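Local coordinates for trwC protein (Escherichia coli, PDB 1S6M) that probably nicks and religates plasmid DNA at the transfer origin during conjugation, this chain being its metal-binding N-terminal relaxase domain, at residues 147-152 against 160-165. Numbering follows the deposited sequence.
Sequences KFRHET and LHTHAV. With NI (nickel (II) ion), chain C.
His150, His161 and His163 meet around a nickel ion on one face of an antiparallel hairpin. His150 ND1 binds the nickel ion at 2.1 Å; His161 and His163 both bind it through NE2, His161 NE2 at 2.2 Å. Two waters bring the number of ligands to five. The His150 and His161 ring planes stand at 86° to each other, and those of His150 and His163 at 67°. CB of His150 also sits over a face of the His161 ring, 3.5 Å from its centroid, as a CH-pi contact. His161 holds CG between its backbone N and carbonyl carbon (chi1 64°), which brings its ring end back toward His150.

Four backbone hydrogen bonds hold the two strands together. Phe148 pairs with His163 in both directions. His150 N gives a nearly straight bond of 2.8 Å to His161 O, while the return bond from His161 N to His150 O is longer, at 3.3 Å.

Side-chain contacts away from the metal are fewer. Phe148, on the metal side, brings CE1 to 4.3 Å from Val165 CG2. On the other face CG of Arg149 makes a van der Waals contact with Thr162 OG1 at 3.7 Å. The polar ends there turn to helix 104-122: Arg149 forms a salt bridge with Asp111, and Thr162 OG1 a hydrogen bond with His110.

Second-shell bonds help fix the ligand rings: His150 NE2 to Tyr18 O and His161 ND1 to Gln159 O. Tyr18 also stacks on His163. Three imidazole nitrogens and two waters suit a divalent cation; zinc and copper bind these same histidines. Such a histidine triad is characteristic of relaxases, where the metal probably polarises the scissile phosphate.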
ATOM      1  N   LYS B 147       5.460   6.695  -4.138  1.00 18.51           N
ATOM      2  CA  LYS B 147       5.175   6.123  -2.817  1.00 18.58           C
ATOM      3  C   LYS B 147       4.644   7.124  -1.784  1.00 18.92           C
ATOM      4  O   LYS B 147       5.260   8.158  -1.526  1.00 19.22           O
ATOM      5  CB  LYS B 147       6.429   5.436  -2.259  1.00 18.59           C
ATOM      6  CG  LYS B 147       7.022   4.344  -3.166  1.00 18.99           C
ATOM      7  CD  LYS B 147       8.216   3.625  -2.509  1.00 15.81           C
ATOM      8  CE  LYS B 147       9.347   4.596  -2.208  1.00 15.93           C
ATOM      9  NZ  LYS B 147      10.616   3.956  -1.735  1.00 14.00           N
ATOM     10  N   PHE B 148       3.504   6.799  -1.180  1.00 18.75           N
ATOM     11  CA  PHE B 148       2.890   7.673  -0.184  1.00 18.70           C
ATOM     12  C   PHE B 148       2.652   6.944   1.136  1.00 18.81           C
ATOM     13  O   PHE B 148       1.838   6.023   1.192  1.00 18.37           O
ATOM     14  CB  PHE B 148       1.562   8.222  -0.727  1.00 18.70           C
ATOM     15  CG  PHE B 148       1.682   8.887  -2.080  1.00 19.26           C
ATOM     16  CD1 PHE B 148       1.548   8.146  -3.254  1.00 20.24           C
ATOM     17  CD2 PHE B 148       1.974  10.251  -2.178  1.00 20.01           C
ATOM     18  CE1 PHE B 148       1.691   8.751  -4.508  1.00 19.54           C
ATOM     19  CE2 PHE B 148       2.122  10.868  -3.426  1.00 20.67           C
ATOM     20  CZ  PHE B 148       1.985  10.113  -4.596  1.00 21.13           C
ATOM     21  N   ARG B 149       3.366   7.356   2.185  1.00 18.97           N
ATOM     22  CA  ARG B 149       3.240   6.763   3.521  1.00 20.00           C
ATOM     23  C   ARG B 149       2.159   7.493   4.347  1.00 20.02           C
ATOM     24  O   ARG B 149       2.157   8.721   4.420  1.00 19.50           O
ATOM     25  CB  ARG B 149       4.588   6.833   4.253  1.00 19.99           C
ATOM     26  CG  ARG B 149       4.669   5.989   5.527  1.00 21.07           C
ATOM     27  CD  ARG B 149       6.034   6.123   6.199  1.00 21.83           C
ATOM     28  NE  ARG B 149       6.261   7.481   6.677  1.00 24.79           N
ATOM     29  CZ  ARG B 149       7.423   8.125   6.601  1.00 24.23           C
ATOM     30  NH1 ARG B 149       7.526   9.362   7.064  1.00 24.20           N
ATOM     31  NH2 ARG B 149       8.480   7.536   6.060  1.00 23.54           N
ATOM     32  N   HIS B 150       1.261   6.722   4.962  1.00 20.20           N
ATOM     33  CA  HIS B 150       0.149   7.229   5.775  1.00 20.19           C
ATOM     34  C   HIS B 150       0.240   6.686   7.212  1.00 20.68           C
ATOM     35  O   HIS B 150       0.945   5.710   7.466  1.00 19.90           O
ATOM     36  CB  HIS B 150      -1.202   6.833   5.122  1.00 20.28           C
ATOM     37  CG  HIS B 150      -1.490   7.568   3.847  1.00 21.89           C
ATOM     38  ND1 HIS B 150      -2.585   7.293   3.038  1.00 22.74           N
ATOM     39  CD2 HIS B 150      -0.776   8.578   3.285  1.00 22.46           C
ATOM     40  CE1 HIS B 150      -2.514   8.134   2.003  1.00 23.08           C
ATOM     41  NE2 HIS B 150      -1.436   8.921   2.126  1.00 21.44           N
ATOM     42  N   GLU B 151      -0.479   7.304   8.148  1.00 20.88           N
ATOM     43  CA  GLU B 151      -0.419   6.862   9.539  1.00 21.56           C
ATOM     44  C   GLU B 151      -1.735   6.529  10.259  1.00 21.56           C
ATOM     45  O   GLU B 151      -1.694   6.011  11.373  1.00 22.18           O
ATOM     46  CB  GLU B 151       0.353   7.898  10.374  1.00 21.12           C
ATOM     47  CG  GLU B 151       1.773   8.195   9.882  1.00 22.93           C
ATOM     48  CD  GLU B 151       2.484   9.243  10.740  1.00 24.82           C
ATOM     49  OE1 GLU B 151       1.833   9.821  11.633  1.00 23.06           O
ATOM     50  OE2 GLU B 151       3.691   9.491  10.515  1.00 26.25           O
ATOM     51  N   THR B 152      -2.889   6.790   9.648  1.00 20.93           N
ATOM     52  CA  THR B 152      -4.169   6.512  10.317  1.00 21.43           C
ATOM     53  C   THR B 152      -5.193   5.710   9.498  1.00 22.02           C
ATOM     54  O   THR B 152      -5.162   5.722   8.269  1.00 20.96           O
ATOM     55  CB  THR B 152      -4.869   7.827  10.746  1.00 22.06           C
ATOM     56  OG1 THR B 152      -5.232   8.575   9.580  1.00 22.58           O
ATOM     57  CG2 THR B 152      -3.949   8.677  11.604  1.00 22.96           C
ATOM     58  N   LEU B 160       0.018   2.222  10.284  1.00 18.05           N
ATOM     59  CA  LEU B 160       1.148   2.470   9.389  1.00 17.73           C
ATOM     60  C   LEU B 160       1.019   1.735   8.060  1.00 18.01           C
ATOM     61  O   LEU B 160       0.966   0.510   8.025  1.00 17.75           O
ATOM     62  CB  LEU B 160       2.455   2.056  10.075  1.00 17.89           C
ATOM     63  CG  LEU B 160       3.781   2.329   9.356  1.00 18.25           C
ATOM     64  CD1 LEU B 160       3.909   3.822   9.059  1.00 17.59           C
ATOM     65  CD2 LEU B 160       4.943   1.858  10.240  1.00 17.83           C
ATOM     66  N   HIS B 161       0.967   2.484   6.967  1.00 18.40           N
ATOM     67  CA  HIS B 161       0.872   1.874   5.648  1.00 18.36           C
ATOM     68  C   HIS B 161       1.428   2.770   4.553  1.00 18.49           C
ATOM     69  O   HIS B 161       1.595   3.973   4.748  1.00 19.41           O
ATOM     70  CB  HIS B 161      -0.580   1.482   5.311  1.00 17.81           C
ATOM     71  CG  HIS B 161      -1.534   2.635   5.202  1.00 18.28           C
ATOM     72  ND1 HIS B 161      -2.128   3.248   6.290  1.00 19.70           N
ATOM     73  CD2 HIS B 161      -2.043   3.242   4.089  1.00 17.83           C
ATOM     74  CE1 HIS B 161      -2.971   4.181   5.835  1.00 17.99           C
ATOM     75  NE2 HIS B 161      -2.943   4.203   4.523  1.00 17.54           N
ATOM     76  N   THR B 162       1.735   2.165   3.408  1.00 18.81           N
ATOM     77  CA  THR B 162       2.252   2.896   2.259  1.00 18.99           C
ATOM     78  C   THR B 162       1.542   2.477   0.974  1.00 19.08           C
ATOM     79  O   THR B 162       1.399   1.287   0.686  1.00 19.39           O
ATOM     80  CB  THR B 162       3.769   2.660   2.038  1.00 18.98           C
ATOM     81  OG1 THR B 162       4.518   3.180   3.142  1.00 17.69           O
ATOM     82  CG2 THR B 162       4.226   3.357   0.773  1.00 17.21           C
ATOM     83  N   HIS B 163       1.091   3.470   0.216  1.00 19.28           N
ATOM     84  CA  HIS B 163       0.443   3.239  -1.063  1.00 20.01           C
ATOM     85  C   HIS B 163       1.530   3.367  -2.130  1.00 19.56           C
ATOM     86  O   HIS B 163       2.034   4.464  -2.374  1.00 19.53           O
ATOM     87  CB  HIS B 163      -0.622   4.307  -1.341  1.00 19.15           C
ATOM     88  CG  HIS B 163      -1.756   4.314  -0.363  1.00 22.44           C
ATOM     89  ND1 HIS B 163      -2.842   3.466  -0.440  1.00 24.86           N
ATOM     90  CD2 HIS B 163      -1.969   5.120   0.714  1.00 22.62           C
ATOM     91  CE1 HIS B 163      -3.673   3.768   0.553  1.00 25.02           C
ATOM     92  NE2 HIS B 163      -3.180   4.754   1.263  1.00 26.28           N
ATOM     93  N   ALA B 164       1.914   2.256  -2.748  1.00 19.56           N
ATOM     94  CA  ALA B 164       2.917   2.315  -3.802  1.00 19.72           C
ATOM     95  C   ALA B 164       2.149   2.368  -5.120  1.00 19.58           C
ATOM     96  O   ALA B 164       1.631   1.352  -5.583  1.00 19.93           O
ATOM     97  CB  ALA B 164       3.828   1.081  -3.753  1.00 19.71           C
ATOM     98  N   VAL B 165       2.059   3.557  -5.713  1.00 19.01           N
ATOM     99  CA  VAL B 165       1.339   3.700  -6.966  1.00 18.56           C
ATOM    100  C   VAL B 165       2.245   3.517  -8.181  1.00 18.38           C
ATOM    101  O   VAL B 165       3.031   4.399  -8.523  1.00 18.18           O
ATOM    102  CB  VAL B 165       0.616   5.076  -7.058  1.00 18.65           C
ATOM    103  CG1 VAL B 165      -0.143   5.183  -8.378  1.00 18.17           C
ATOM    104  CG2 VAL B 165      -0.359   5.235  -5.890  1.00 18.20           C
TER
HETATM  105 NI    NI C 500      -3.922   5.632   3.214  1.00 17.79          NI
HETATM  106  O   HOH W   1      -5.699   4.244   3.174  1.00 30.52           O
HETATM  107  O   HOH W   2      -5.286   6.814   1.827  1.00 34.89           O